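Local structure of pesticidal crystal protein CRY4AA (Bacillus thuringiensis, 2C9K) at residues Thr187-Ile190 with Glu191-Asn195; Thr230-Thr233 with Thr234-Leu237; Leu237-Val240 with Ala241-Asn245; Gly249-Pro252 with Ile253-Ser257. The protein kills mosquito larvae by binding to midgut epithelial cells and promoting their colloid-osmotic lysis, this chain being the three-domain toxin core of a longer protoxin. All coordinates share one frame; numbering follows the deposited sequence.

Interaction 1: residues Thr187-Ile190 with Glu191-Asn195; sequences TKAI and EDYTN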
ATOM      1  N   THR A 187     -10.308  19.781  -4.000  1.00 36.17           N
ATOM      2  CA  THR A 187      -8.962  19.917  -3.503  1.00 38.00           C
ATOM      3  C   THR A 187      -8.925  19.863  -1.969  1.00 38.58           C
ATOM      4  O   THR A 187      -8.322  18.959  -1.397  1.00 39.87           O
ATOM      5  CB  THR A 187      -8.367  21.239  -4.026  1.00 39.20           C
ATOM      6  OG1 THR A 187      -8.152  21.119  -5.440  1.00 40.47           O
ATOM      7  CG2 THR A 187      -7.058  21.581  -3.322  1.00 41.27           C
ATOM      8  N   LYS A 188      -9.585  20.813  -1.309  1.00 37.66           N
ATOM      9  CA  LYS A 188      -9.610  20.861   0.151  1.00 36.02           C
ATOM     10  C   LYS A 188     -10.030  19.531   0.771  1.00 35.29           C
ATOM     11  O   LYS A 188      -9.580  19.184   1.864  1.00 36.18           O
ATOM     12  CB  LYS A 188     -10.559  21.964   0.628  1.00 37.19           C
ATOM     13  CG  LYS A 188      -9.964  22.916   1.664  1.00 38.65           C
ATOM     14  CD  LYS A 188      -8.708  23.597   1.116  1.00 42.97           C
ATOM     15  CE  LYS A 188      -8.305  24.829   1.928  1.00 45.83           C
ATOM     16  NZ  LYS A 188      -9.331  25.935   1.851  1.00 47.67           N
ATOM     17  N   ALA A 189     -10.894  18.794   0.077  1.00 34.02           N
ATOM     18  CA  ALA A 189     -11.372  17.497   0.556  1.00 32.19           C
ATOM     19  C   ALA A 189     -10.266  16.438   0.472  1.00 30.85           C
ATOM     20  O   ALA A 189     -10.168  15.559   1.338  1.00 29.11           O
ATOM     21  CB  ALA A 189     -12.581  17.055  -0.262  1.00 32.68           C
ATOM     22  N   ILE A 190      -9.450  16.521  -0.579  1.00 28.65           N
ATOM     23  CA  ILE A 190      -8.335  15.592  -0.774  1.00 27.15           C
ATOM     24  C   ILE A 190      -7.316  15.858   0.324  1.00 28.55           C
ATOM     25  O   ILE A 190      -6.744  14.931   0.906  1.00 29.56           O
ATOM     26  CB  ILE A 190      -7.637  15.806  -2.146  1.00 24.43           C
ATOM     27  CG1 ILE A 190      -8.533  15.304  -3.277  1.00 23.65           C
ATOM     28  CG2 ILE A 190      -6.290  15.107  -2.167  1.00 20.28           C
ATOM     29  CD1 ILE A 190      -7.992  15.597  -4.665  1.00 20.22           C
ATOM     30  N   GLU A 191      -7.101  17.137   0.611  1.00 28.08           N
ATOM     31  CA  GLU A 191      -6.150  17.520   1.634  1.00 28.36           C
ATOM     32  C   GLU A 191      -6.626  17.149   3.036  1.00 27.89           C
ATOM     33  O   GLU A 191      -5.901  16.488   3.783  1.00 28.90           O
ATOM     34  CB  GLU A 191      -5.867  19.019   1.564  1.00 28.45           C
ATOM     35  CG  GLU A 191      -4.840  19.482   2.587  1.00 31.47           C
ATOM     36  CD  GLU A 191      -4.446  20.929   2.404  1.00 32.67           C
ATOM     37  OE1 GLU A 191      -4.139  21.321   1.260  1.00 36.21           O
ATOM     38  OE2 GLU A 191      -4.433  21.677   3.399  1.00 33.40           O
ATOM     39  N   ASP A 192      -7.838  17.563   3.393  0.50 25.63           N
ATOM     40  CA  ASP A 192      -8.359  17.273   4.721  0.50 24.82           C
ATOM     41  C   ASP A 192      -8.482  15.796   5.021  0.50 23.65           C
ATOM     42  O   ASP A 192      -8.055  15.333   6.074  0.50 22.07           O
ATOM     43  CB  ASP A 192      -9.712  17.942   4.922  0.50 26.58           C
ATOM     44  CG  ASP A 192      -9.609  19.446   4.967  1.00 29.03           C
ATOM     45  OD1 ASP A 192      -8.482  19.966   5.141  1.00 28.50           O
ATOM     46  OD2 ASP A 192     -10.661  20.110   4.842  1.00 33.50           O
ATOM     47  N   TYR A 193      -9.074  15.056   4.097  1.00 24.31           N
ATOM     48  CA  TYR A 193      -9.244  13.620   4.277  1.00 25.23           C
ATOM     49  C   TYR A 193      -7.901  12.908   4.423  1.00 25.29           C
ATOM     50  O   TYR A 193      -7.743  12.033   5.269  1.00 25.33           O
ATOM     51  CB  TYR A 193     -10.037  13.055   3.105  1.00 24.98           C
ATOM     52  CG  TYR A 193     -11.504  13.406   3.179  1.00 27.42           C
ATOM     53  CD1 TYR A 193     -12.294  13.446   2.033  1.00 28.04           C
ATOM     54  CD2 TYR A 193     -12.117  13.666   4.408  1.00 28.14           C
ATOM     55  CE1 TYR A 193     -13.657  13.738   2.109  1.00 28.78           C
ATOM     56  CE2 TYR A 193     -13.480  13.954   4.490  1.00 26.77           C
ATOM     57  CZ  TYR A 193     -14.240  13.988   3.340  1.00 27.13           C
ATOM     58  OH  TYR A 193     -15.587  14.254   3.419  1.00 27.21           O
ATOM     59  N   THR A 194      -6.929  13.289   3.604  1.00 25.96           N
ATOM     60  CA  THR A 194      -5.605  12.690   3.685  1.00 25.64           C
ATOM     61  C   THR A 194      -5.007  12.931   5.068  1.00 25.22           C
ATOM     62  O   THR A 194      -4.681  11.983   5.772  1.00 25.51           O
ATOM     63  CB  THR A 194      -4.654  13.275   2.621  1.00 24.84           C
ATOM     64  OG1 THR A 194      -5.059  12.826   1.323  1.00 26.02           O
ATOM     65  CG2 THR A 194      -3.225  12.825   2.879  1.00 24.98           C
ATOM     66  N   ASN A 195      -4.884  14.201   5.451  1.00 24.40           N
ATOM     67  CA  ASN A 195      -4.317  14.572   6.741  1.00 25.23           C
ATOM     68  C   ASN A 195      -5.048  13.997   7.956  1.00 25.78           C
ATOM     69  O   ASN A 195      -4.426  13.725   8.982  1.00 26.03           O
ATOM     70  CB  ASN A 195      -4.252  16.099   6.883  1.00 26.08           C
ATOM     71  CG  ASN A 195      -3.282  16.748   5.897  1.00 25.93           C
ATOM     72  OD1 ASN A 195      -2.169  16.261   5.694  1.00 25.55           O
ATOM     73  ND2 ASN A 195      -3.700  17.861   5.294  1.00 23.89           N
TER
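Hydrogen bonding between Thr187-Ile190 and Glu191-Asn195 follows the i to i+4 pattern of an alpha helix. Glu191 N donates to Thr187 O at 3.0 Å and Asp192 N to Lys188 O at 2.8 Å, the latter with an N-H...O angle of 168°. Tyr193 N reaches Ala189 O, and Thr194 N reaches Ile190 O at 3.2 Å. Ile190 O takes a second bond from the same residue, since the Thr194 hydroxyl turns back onto it, OG1 to O 2.7 Å. Thr194 OG1 is placed for this by a chi1 of -70°, anti to its own carbonyl carbon and beside its backbone N, and both donors of one threonine thereby converge on a single carbonyl.

This stretch belongs to helix 183-208 of the N-terminal domain, the helical bundle that delta endotoxins use for pore formation. Among apolar contacts, the Tyr193 ring leans back along the helix toward Ala189, whose CB lies 4.2 Å from Tyr193 CE1. Both residues, together with Ile190, rest on Leu151 of helix 140-164, while Ile190, with Glu191, touches Tyr565 in a loop.

Charged groups occupy the more exposed flank. Lys188 NZ stays 6.7 Å from Asp192 OD2 and equally far from Glu191 OE2, too distant for a salt bridge, although a weak electrostatic attraction is plausible.

Interaction 2: residues Thr230-Thr233 with Thr234-Leu237; sequences TKMT and TAVL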
ATOM      1  N   THR A 230      -0.956  -3.648   9.245  1.00 25.22           N
ATOM      2  CA  THR A 230      -1.275  -4.414   8.057  1.00 25.18           C
ATOM      3  C   THR A 230      -2.735  -4.228   7.659  1.00 26.43           C
ATOM      4  O   THR A 230      -3.039  -4.033   6.485  1.00 26.90           O
ATOM      5  CB  THR A 230      -0.993  -5.894   8.291  1.00 23.89           C
ATOM      6  OG1 THR A 230       0.401  -6.061   8.580  1.00 23.39           O
ATOM      7  CG2 THR A 230      -1.361  -6.707   7.064  1.00 24.31           C
ATOM      8  N   LYS A 231      -3.639  -4.280   8.634  1.00 28.62           N
ATOM      9  CA  LYS A 231      -5.066  -4.128   8.350  1.00 29.60           C
ATOM     10  C   LYS A 231      -5.396  -2.717   7.888  1.00 29.86           C
ATOM     11  O   LYS A 231      -6.110  -2.545   6.905  1.00 31.27           O
ATOM     12  CB  LYS A 231      -5.916  -4.466   9.584  1.00 29.81           C
ATOM     13  CG  LYS A 231      -5.612  -5.817  10.219  1.00 31.81           C
ATOM     14  CD  LYS A 231      -5.745  -6.952   9.225  1.00 34.78           C
ATOM     15  CE  LYS A 231      -5.115  -8.246   9.751  1.00 37.85           C
ATOM     16  NZ  LYS A 231      -5.928  -8.964  10.785  1.00 39.15           N
ATOM     17  N   MET A 232      -4.873  -1.714   8.590  1.00 29.04           N
ATOM     18  CA  MET A 232      -5.139  -0.323   8.243  1.00 28.39           C
ATOM     19  C   MET A 232      -4.436   0.135   6.972  1.00 29.38           C
ATOM     20  O   MET A 232      -4.908   1.040   6.284  1.00 31.15           O
ATOM     21  CB  MET A 232      -4.763   0.598   9.403  1.00 26.95           C
ATOM     22  CG  MET A 232      -5.640   0.420  10.627  1.00 28.59           C
ATOM     23  SD  MET A 232      -7.406   0.618  10.271  1.00 28.87           S
ATOM     24  CE  MET A 232      -7.923  -1.052  10.072  1.00 24.79           C
ATOM     25  N   THR A 233      -3.302  -0.467   6.651  1.00 28.96           N
ATOM     26  CA  THR A 233      -2.627  -0.068   5.431  1.00 28.86           C
ATOM     27  C   THR A 233      -3.507  -0.454   4.250  1.00 28.82           C
ATOM     28  O   THR A 233      -3.724   0.349   3.346  1.00 29.87           O
ATOM     29  CB  THR A 233      -1.270  -0.752   5.283  1.00 29.25           C
ATOM     30  OG1 THR A 233      -0.340  -0.156   6.195  1.00 29.63           O
ATOM     31  CG2 THR A 233      -0.753  -0.612   3.854  1.00 29.15           C
ATOM     32  N   THR A 234      -4.025  -1.679   4.272  1.00 26.47           N
ATOM     33  CA  THR A 234      -4.876  -2.165   3.196  1.00 24.83           C
ATOM     34  C   THR A 234      -6.267  -1.539   3.220  1.00 24.72           C
ATOM     35  O   THR A 234      -6.981  -1.579   2.220  1.00 25.03           O
ATOM     36  CB  THR A 234      -5.037  -3.688   3.262  1.00 23.70           C
ATOM     37  OG1 THR A 234      -5.809  -4.043   4.412  1.00 25.62           O
ATOM     38  CG2 THR A 234      -3.693  -4.346   3.368  1.00 23.76           C
ATOM     39  N   ALA A 235      -6.658  -0.968   4.356  1.00 23.64           N
ATOM     40  CA  ALA A 235      -7.978  -0.350   4.460  1.00 22.70           C
ATOM     41  C   ALA A 235      -7.914   1.151   4.218  1.00 22.10           C
ATOM     42  O   ALA A 235      -8.585   1.676   3.335  1.00 22.00           O
ATOM     43  CB  ALA A 235      -8.591  -0.636   5.824  1.00 21.39           C
ATOM     44  N   VAL A 236      -7.085   1.842   4.984  1.00 22.94           N
ATOM     45  CA  VAL A 236      -6.972   3.282   4.842  1.00 24.09           C
ATOM     46  C   VAL A 236      -5.811   3.781   3.979  1.00 24.97           C
ATOM     47  O   VAL A 236      -6.029   4.262   2.875  1.00 25.60           O
ATOM     48  CB  VAL A 236      -6.887   3.946   6.228  1.00 23.59           C
ATOM     49  CG1 VAL A 236      -6.951   5.466   6.097  1.00 22.70           C
ATOM     50  CG2 VAL A 236      -8.020   3.429   7.101  1.00 23.71           C
ATOM     51  N   LEU A 237      -4.584   3.662   4.475  1.00 25.55           N
ATOM     52  CA  LEU A 237      -3.415   4.159   3.749  1.00 24.60           C
ATOM     53  C   LEU A 237      -3.376   3.867   2.245  1.00 25.98           C
ATOM     54  O   LEU A 237      -3.017   4.745   1.453  1.00 25.28           O
ATOM     55  CB  LEU A 237      -2.132   3.648   4.413  1.00 22.36           C
ATOM     56  CG  LEU A 237      -2.048   3.875   5.927  1.00 19.71           C
ATOM     57  CD1 LEU A 237      -0.632   3.605   6.408  1.00 16.12           C
ATOM     58  CD2 LEU A 237      -2.463   5.295   6.260  1.00 17.64           C
TER
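Thr234 carries its hydroxyl between its backbone N and carbonyl carbon, chi1 69°, which directs OG1 back to Lys231 O at 2.9 Å. The hydroxyl comes to that carbonyl from above its plane, 36° out of it. The same torsion lays the Thr234 methyl beside its own backbone N, with CG2 3.2 Å from Thr230 O. Thr233 has the other setting, with its hydroxyl anti to the carbonyl carbon, and bonds to Arg229 O one turn earlier.

Regular helical bonding gives way here. Thr234 N to Thr230 O is long and weak, and Ala235 N makes weak bonds to both Lys231 O and Met232 O. Met232 O then accepts two further amides, Val236 N at 2.7 Å and Leu237 N at 3.2 Å, the second spanning five residues. This is a wider pi-type turn within helix 222-240 of the N-terminal bundle, at a buried point near the centre of the molecule.

Apolar contacts follow the same turn. The Met232 side chain runs outward and bends back at its sulfur, CE 4.3 Å from Ala235 CB and SD equally far from Val236 CG2. On another flank Leu237 CD1 meets Thr233 OG1 at 3.8 Å, the two side chains crossing at a slant. Met232 and Leu237 also touch Tyr201 of helix 183-208, while Thr230, Thr233 and Thr234 pack on Ile263 of strand 262-267.

Interaction 3: residues Leu237-Val240 with Ala241-Asn245; sequences LDLV and ALFPN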
ATOM      1  N   LEU A 237      -4.584   3.662   4.475  1.00 25.55           N
ATOM      2  CA  LEU A 237      -3.415   4.159   3.749  1.00 24.60           C
ATOM      3  C   LEU A 237      -3.376   3.867   2.245  1.00 25.98           C
ATOM      4  O   LEU A 237      -3.017   4.745   1.453  1.00 25.28           O
ATOM      5  CB  LEU A 237      -2.132   3.648   4.413  1.00 22.36           C
ATOM      6  CG  LEU A 237      -2.048   3.875   5.927  1.00 19.71           C
ATOM      7  CD1 LEU A 237      -0.632   3.605   6.408  1.00 16.12           C
ATOM      8  CD2 LEU A 237      -2.463   5.295   6.260  1.00 17.64           C
ATOM      9  N   ASP A 238      -3.739   2.649   1.843  1.00 27.73           N
ATOM     10  CA  ASP A 238      -3.722   2.304   0.419  1.00 27.98           C
ATOM     11  C   ASP A 238      -4.736   3.155  -0.312  1.00 28.09           C
ATOM     12  O   ASP A 238      -4.486   3.624  -1.422  1.00 29.91           O
ATOM     13  CB  ASP A 238      -4.038   0.815   0.191  1.00 27.50           C
ATOM     14  CG  ASP A 238      -2.829  -0.086   0.431  1.00 29.27           C
ATOM     15  OD1 ASP A 238      -1.705   0.441   0.581  1.00 28.74           O
ATOM     16  OD2 ASP A 238      -2.999  -1.325   0.460  1.00 29.34           O
ATOM     17  N   LEU A 239      -5.878   3.368   0.325  1.00 27.01           N
ATOM     18  CA  LEU A 239      -6.933   4.171  -0.267  1.00 26.80           C
ATOM     19  C   LEU A 239      -6.516   5.650  -0.270  1.00 27.36           C
ATOM     20  O   LEU A 239      -6.699   6.354  -1.261  1.00 29.91           O
ATOM     21  CB  LEU A 239      -8.224   3.953   0.521  1.00 25.84           C
ATOM     22  CG  LEU A 239      -9.563   4.332  -0.109  1.00 27.36           C
ATOM     23  CD1 LEU A 239      -9.676   3.785  -1.542  1.00 25.16           C
ATOM     24  CD2 LEU A 239     -10.679   3.778   0.790  1.00 25.55           C
ATOM     25  N   VAL A 240      -5.924   6.106   0.828  1.00 26.15           N
ATOM     26  CA  VAL A 240      -5.472   7.487   0.947  1.00 26.09           C
ATOM     27  C   VAL A 240      -4.364   7.846  -0.049  1.00 27.00           C
ATOM     28  O   VAL A 240      -4.253   8.995  -0.478  1.00 27.13           O
ATOM     29  CB  VAL A 240      -4.960   7.767   2.379  1.00 26.76           C
ATOM     30  CG1 VAL A 240      -4.479   9.213   2.504  1.00 25.22           C
ATOM     31  CG2 VAL A 240      -6.066   7.474   3.381  1.00 26.17           C
ATOM     32  N   ALA A 241      -3.535   6.869  -0.410  1.00 27.71           N
ATOM     33  CA  ALA A 241      -2.443   7.102  -1.358  1.00 26.93           C
ATOM     34  C   ALA A 241      -2.936   7.386  -2.787  1.00 26.59           C
ATOM     35  O   ALA A 241      -2.213   7.963  -3.598  1.00 26.87           O
ATOM     36  CB  ALA A 241      -1.499   5.910  -1.362  1.00 25.53           C
ATOM     37  N   LEU A 242      -4.167   6.988  -3.092  1.00 26.02           N
ATOM     38  CA  LEU A 242      -4.722   7.213  -4.424  1.00 26.19           C
ATOM     39  C   LEU A 242      -5.545   8.504  -4.527  1.00 26.10           C
ATOM     40  O   LEU A 242      -5.838   8.974  -5.633  1.00 24.23           O
ATOM     41  CB  LEU A 242      -5.594   6.024  -4.831  1.00 24.63           C
ATOM     42  CG  LEU A 242      -4.903   4.669  -4.726  1.00 26.07           C
ATOM     43  CD1 LEU A 242      -5.920   3.550  -4.950  1.00 25.67           C
ATOM     44  CD2 LEU A 242      -3.773   4.596  -5.741  1.00 24.32           C
ATOM     45  N   PHE A 243      -5.909   9.073  -3.378  1.00 24.98           N
ATOM     46  CA  PHE A 243      -6.718  10.295  -3.343  1.00 24.04           C
ATOM     47  C   PHE A 243      -6.219  11.427  -4.247  1.00 24.68           C
ATOM     48  O   PHE A 243      -7.016  12.131  -4.881  1.00 24.49           O
ATOM     49  CB  PHE A 243      -6.829  10.802  -1.903  1.00 21.94           C
ATOM     50  CG  PHE A 243      -7.801  10.019  -1.043  1.00 19.21           C
ATOM     51  CD1 PHE A 243      -7.842  10.217   0.337  1.00 15.55           C
ATOM     52  CD2 PHE A 243      -8.696   9.119  -1.613  1.00 15.95           C
ATOM     53  CE1 PHE A 243      -8.754   9.538   1.129  1.00 15.15           C
ATOM     54  CE2 PHE A 243      -9.613   8.434  -0.823  1.00 15.27           C
ATOM     55  CZ  PHE A 243      -9.644   8.643   0.549  1.00 13.77           C
ATOM     56  N   PRO A 244      -4.893  11.613  -4.331  1.00 24.19           N
ATOM     57  CA  PRO A 244      -4.362  12.683  -5.176  1.00 23.47           C
ATOM     58  C   PRO A 244      -4.753  12.523  -6.627  1.00 22.68           C
ATOM     59  O   PRO A 244      -4.725  13.476  -7.386  1.00 23.86           O
ATOM     60  CB  PRO A 244      -2.855  12.569  -4.969  1.00 24.73           C
ATOM     61  CG  PRO A 244      -2.750  12.029  -3.576  1.00 25.13           C
ATOM     62  CD  PRO A 244      -3.806  10.954  -3.589  1.00 24.10           C
ATOM     63  N   ASN A 245      -5.107  11.308  -7.015  1.00 23.69           N
ATOM     64  CA  ASN A 245      -5.505  11.048  -8.394  1.00 24.64           C
ATOM     65  C   ASN A 245      -6.858  11.693  -8.665  1.00 25.66           C
ATOM     66  O   ASN A 245      -7.221  11.930  -9.817  1.00 26.24           O
ATOM     67  CB  ASN A 245      -5.595   9.542  -8.648  1.00 23.84           C
ATOM     68  CG  ASN A 245      -4.271   8.825  -8.425  1.00 25.60           C
ATOM     69  OD1 ASN A 245      -4.191   7.602  -8.558  1.00 25.28           O
ATOM     70  ND2 ASN A 245      -3.225   9.580  -8.088  1.00 24.56           N
TER
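Phe243 folds back over helix 222-240 and lays one face of its ring across the backbone of Leu239 and Val240. Val240 CA stands 3.9 Å from the Phe243 ring centroid and 21° off the normal, a CH-pi contact. Leu239 O lies over the same face, 3.4 Å from Phe243 CD2 and displaced toward the rim. With chi1 at -76°, Phe243 CG sits beside its own backbone N, which carries the ring back along the chain. Two branched side chains meet the ring at a slant: Leu239 CG approaches CE2 of Phe243 at 4.2 Å, and Val240 CG2 approaches CE1 of Phe243 at 4.1 Å. Leu242 turns to another side, where its CG packs 3.5 Å from Asp238 O.

The backbone bonds change spacing here. Ala241 N still reaches Leu237 O at 2.9 Å, four residues back, but Leu242 N bonds Leu239 O at 3.2 Å, only three back, with the donor well above the carbonyl plane. A weak bond from Phe243 N to Val240 O keeps the three-residue spacing, and residues 243-245 form a 3-10 segment.

Aromatic and aliphatic groups together join this part of the chain to neighbouring helices of the N-terminal helical domain of the delta endotoxin. Leu239 and Phe243 pack on Asn148 of helix 140-164, Val240 and Phe243 on Thr194 of helix 183-208, and Leu239 and Leu242 on Val13 of helix 5-16. The Asp238 carboxylate forms a salt bridge with Arg261, just ahead of strand 262-267.

Interaction 4: residues Gly249-Pro252 with Ile253-Ser257; sequences GKYP and IGVQS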
ATOM      1  N   GLY A 249      -7.364  18.558 -11.556  1.00 23.79           N
ATOM      2  CA  GLY A 249      -6.437  19.554 -12.052  1.00 23.02           C
ATOM      3  C   GLY A 249      -5.125  18.901 -12.428  1.00 22.70           C
ATOM      4  O   GLY A 249      -4.659  19.048 -13.555  1.00 22.63           O
ATOM      5  N   LYS A 250      -4.548  18.169 -11.479  0.50 21.68           N
ATOM      6  CA  LYS A 250      -3.278  17.477 -11.660  0.50 21.67           C
ATOM      7  C   LYS A 250      -3.312  16.328 -12.664  0.50 21.99           C
ATOM      8  O   LYS A 250      -2.389  16.174 -13.458  0.50 20.56           O
ATOM      9  CB  LYS A 250      -2.801  16.938 -10.317  0.50 23.46           C
ATOM     10  CG  LYS A 250      -2.511  17.999  -9.267  1.00 26.57           C
ATOM     11  CD  LYS A 250      -1.034  18.353  -9.229  1.00 27.97           C
ATOM     12  CE  LYS A 250      -0.631  19.327 -10.324  1.00 29.63           C
ATOM     13  NZ  LYS A 250      -0.954  20.742  -9.961  1.00 32.15           N
ATOM     14  N   TYR A 251      -4.364  15.515 -12.618  1.00 23.71           N
ATOM     15  CA  TYR A 251      -4.492  14.371 -13.528  1.00 25.03           C
ATOM     16  C   TYR A 251      -5.755  14.432 -14.401  1.00 26.89           C
ATOM     17  O   TYR A 251      -6.743  13.740 -14.147  1.00 27.90           O
ATOM     18  CB  TYR A 251      -4.463  13.065 -12.725  1.00 24.65           C
ATOM     19  CG  TYR A 251      -3.271  12.960 -11.788  1.00 26.04           C
ATOM     20  CD1 TYR A 251      -3.289  13.558 -10.533  1.00 25.09           C
ATOM     21  CD2 TYR A 251      -2.104  12.303 -12.182  1.00 26.36           C
ATOM     22  CE1 TYR A 251      -2.179  13.506  -9.697  1.00 26.25           C
ATOM     23  CE2 TYR A 251      -0.984  12.246 -11.349  1.00 25.79           C
ATOM     24  CZ  TYR A 251      -1.030  12.850 -10.111  1.00 26.79           C
ATOM     25  OH  TYR A 251       0.071  12.799  -9.283  1.00 28.53           O
ATOM     26  N   PRO A 252      -5.714  15.250 -15.469  1.00 27.31           N
ATOM     27  CA  PRO A 252      -6.770  15.502 -16.451  1.00 28.20           C
ATOM     28  C   PRO A 252      -7.288  14.303 -17.229  1.00 30.97           C
ATOM     29  O   PRO A 252      -8.500  14.108 -17.371  1.00 31.42           O
ATOM     30  CB  PRO A 252      -6.124  16.502 -17.398  1.00 27.45           C
ATOM     31  CG  PRO A 252      -5.092  17.146 -16.576  1.00 27.21           C
ATOM     32  CD  PRO A 252      -4.509  16.001 -15.840  1.00 26.17           C
ATOM     33  N   ILE A 253      -6.362  13.502 -17.739  1.00 33.09           N
ATOM     34  CA  ILE A 253      -6.718  12.362 -18.568  1.00 34.36           C
ATOM     35  C   ILE A 253      -6.611  10.949 -17.982  1.00 34.38           C
ATOM     36  O   ILE A 253      -6.710   9.975 -18.727  1.00 37.30           O
ATOM     37  CB  ILE A 253      -5.890  12.406 -19.864  1.00 35.11           C
ATOM     38  CG1 ILE A 253      -4.420  12.107 -19.550  1.00 36.01           C
ATOM     39  CG2 ILE A 253      -5.988  13.798 -20.483  1.00 34.33           C
ATOM     40  CD1 ILE A 253      -3.516  12.104 -20.761  1.00 37.64           C
ATOM     41  N   GLY A 254      -6.424  10.813 -16.676  1.00 32.18           N
ATOM     42  CA  GLY A 254      -6.316   9.473 -16.120  1.00 31.15           C
ATOM     43  C   GLY A 254      -4.919   9.200 -15.601  1.00 30.33           C
ATOM     44  O   GLY A 254      -3.972   9.889 -15.979  1.00 30.67           O
ATOM     45  N   VAL A 255      -4.777   8.193 -14.744  1.00 29.16           N
ATOM     46  CA  VAL A 255      -3.474   7.887 -14.165  1.00 29.36           C
ATOM     47  C   VAL A 255      -3.302   6.440 -13.793  1.00 29.84           C
ATOM     48  O   VAL A 255      -4.214   5.824 -13.253  1.00 30.70           O
ATOM     49  CB  VAL A 255      -3.239   8.626 -12.835  1.00 30.42           C
ATOM     50  CG1 VAL A 255      -1.768   8.998 -12.707  1.00 30.68           C
ATOM     51  CG2 VAL A 255      -4.164   9.816 -12.708  1.00 29.99           C
ATOM     52  N   GLN A 256      -2.112   5.911 -14.040  1.00 30.50           N
ATOM     53  CA  GLN A 256      -1.810   4.542 -13.658  1.00 30.94           C
ATOM     54  C   GLN A 256      -0.821   4.663 -12.500  1.00 30.66           C
ATOM     55  O   GLN A 256       0.299   5.132 -12.680  1.00 32.08           O
ATOM     56  CB  GLN A 256      -1.185   3.773 -14.823  1.00 32.55           C
ATOM     57  CG  GLN A 256      -0.952   2.298 -14.538  1.00 36.01           C
ATOM     58  CD  GLN A 256      -2.211   1.596 -14.054  1.00 39.19           C
ATOM     59  OE1 GLN A 256      -2.677   1.821 -12.932  1.00 40.51           O
ATOM     60  NE2 GLN A 256      -2.771   0.740 -14.902  1.00 40.88           N
ATOM     61  N   SER A 257      -1.239   4.265 -11.305  1.00 29.08           N
ATOM     62  CA  SER A 257      -0.366   4.359 -10.148  1.00 29.79           C
ATOM     63  C   SER A 257      -0.221   3.008  -9.469  1.00 29.63           C
ATOM     64  O   SER A 257      -0.941   2.072  -9.801  1.00 30.49           O
ATOM     65  CB  SER A 257      -0.934   5.369  -9.155  1.00 30.31           C
ATOM     66  OG  SER A 257      -2.151   4.898  -8.623  1.00 31.80           O
TER
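The backbone turns through Tyr251-Pro252-Ile253 and opens at Gly254, whose positive phi of 112° with psi 161° takes the chain into the extended Val255, without any hydrogen bond between Gly249-Pro252 and Ile253-Ser257. Across the bend, the side chains of Tyr251 and Val255 leave their backbones toward the facing segment and meet at a slant. Val255 sets both methyls against the tyrosine: CG2 touches Tyr251 CB at 3.3 Å, and CG1 lies 3.4 Å from Tyr251 CD2 and 3.6 Å from Tyr251 CE2. The valine thus lies against CB and the CD2-CE2 side of the ring. A chi1 of -52° sets Tyr251 CG beside its backbone N, and the ring runs past Val255 to reach residues of the C-terminal domain. On the exposed side of the bend, Pro252 CB and Ile253 CG2 make a looser apolar contact at 4.1 Å.

Strand 255-256 pairs in parallel with strand 471-475, and the chain that follows helix 222-240 is thereby built into a sheet of the C-terminal domain. Tyr251 OH hydrogen-bonds Glu606 and Tyr570, and its ring makes a cation-pi contact with Arg522. The two ends of Tyr251 consequently differ in chemistry: Val255 supports the carbon base by apolar packing, while polar and charged groups of the C-terminal domain hold the hydroxyl and engage the ring, a combination consistent with a well-defined ring position at the domain junction.

How the interactions relate
Interactions 2 and 3 are buried and share Leu237 on helix 222-240, with a probable hydrogen bond from Asp238 N to Thr233 O joining them. Interaction 1 is only partly buried: one side of helix 183-208 packs against interaction 3, where Ile190 CD1 lies 3.6 Å from Phe243 O, and the other carries charged groups. Interaction 4, about 23 Å from interaction 2 between centres, combines a buried tyrosine-valine pair with an exposed bend, and meets interaction 3 through Tyr251 and Ser257. Chemistry shifts along the chain, from regular helical bonding in interaction 1, through a pi-type turn and a 3-10 segment, to apolar packing without local hydrogen bonds at the domain junction.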